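Local coordinates for bluetongue virus COAT protein VP7 (Bluetongue virus, PDB 1BVP) that forms trimeric capsomers that coat the VP3 scaffold of the viral core and takes part in binding the host cell surface, at the interface of chains A and B. Residues are numbered along the deposited sequence; one frame, centred on the assembly and turned at random. Chains: chain A/B, Bluetongue virus COAT protein VP7.

The interface of chains A and B. Residues chain A 218-220; chain B 133.
The methyl group of A:Ala219 rests against the aliphatic stem of B:Glu133, its CB 4.0 Å from CG of the glutamate. CB of B:Glu133 lies almost as near the same methyl, so the alanine meets the first two side-chain carbons together. This small loop-to-loop patch belongs to the subunit interface of the orbivirus VP7 homotrimer, in the part of the protein built from beta strands. Chain A supplies the turn A:218-220, which follows strand 215-217 and precedes strand 223-225; B:Glu133 stands just ahead of strand 134-136. About 90 Å² of protein surface is hidden here, more than half of it on the glutamate. Beside the methyl contact, the backbone carbonyl O of A:Ala219 approaches CG of B:Glu133 at 3.6 Å, a packing contact with the stem. Farther out, CD of B:Glu133 stands anti to CA (chi2 179°), which carries the carboxylate past the alanine to A:Arg218, a poorly ordered side chain. As modelled, NH2 of its guanidinium faces OE1 of B:Glu133 at 3.8 Å, a long salt bridge, with OE2 at nearly the same separation. In this model the carboxylate carbon CD lies at the guanidinium edge, in its plane, while the two flat groups are turned 67° apart. NH2 thus looks towards both carboxylate oxygens without a parallel, two-pronged pairing. A modelled bend at chi3 (43°) sets the outer arginine chain alongside its own loop, with NH2 on the side of chain B. Given the disorder of A:Arg218, the attraction is probably loose and mainly electrostatic.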
# COMPACT_ATOMS: atom_id res chain seq x y z
N ARG A 218 16.93 -16.37 20.34
CA ARG A 218 17.74 -16.91 19.25
C ARG A 218 18.07 -15.85 18.22
O ARG A 218 17.34 -14.87 18.05
CB ARG A 218 16.99 -18.00 18.52
CG ARG A 218 16.67 -19.21 19.35
CD ARG A 218 16.31 -20.34 18.41
NE ARG A 218 17.25 -20.37 17.28
CZ ARG A 218 17.19 -21.21 16.26
NH1 ARG A 218 16.22 -22.13 16.20
NH2 ARG A 218 18.10 -21.13 15.30
N ALA A 219 19.14 -16.06 17.48
CA ALA A 219 19.52 -15.11 16.46
C ALA A 219 18.72 -15.47 15.23
O ALA A 219 18.28 -16.62 15.09
CB ALA A 219 20.97 -15.22 16.17
N GLY A 220 18.52 -14.49 14.36
CA GLY A 220 17.80 -14.69 13.11
C GLY A 220 16.32 -14.97 13.15
O GLY A 220 15.78 -15.54 12.22
N GLU B 133 21.47 -16.18 11.01
CA GLU B 133 22.07 -16.01 12.33
C GLU B 133 23.40 -15.27 12.31
O GLU B 133 23.79 -14.67 13.30
CB GLU B 133 22.29 -17.37 12.97
CG GLU B 133 21.03 -18.08 13.31
CD GLU B 133 21.29 -19.42 13.91
OE1 GLU B 133 21.56 -19.52 15.13
OE2 GLU B 133 21.24 -20.39 13.14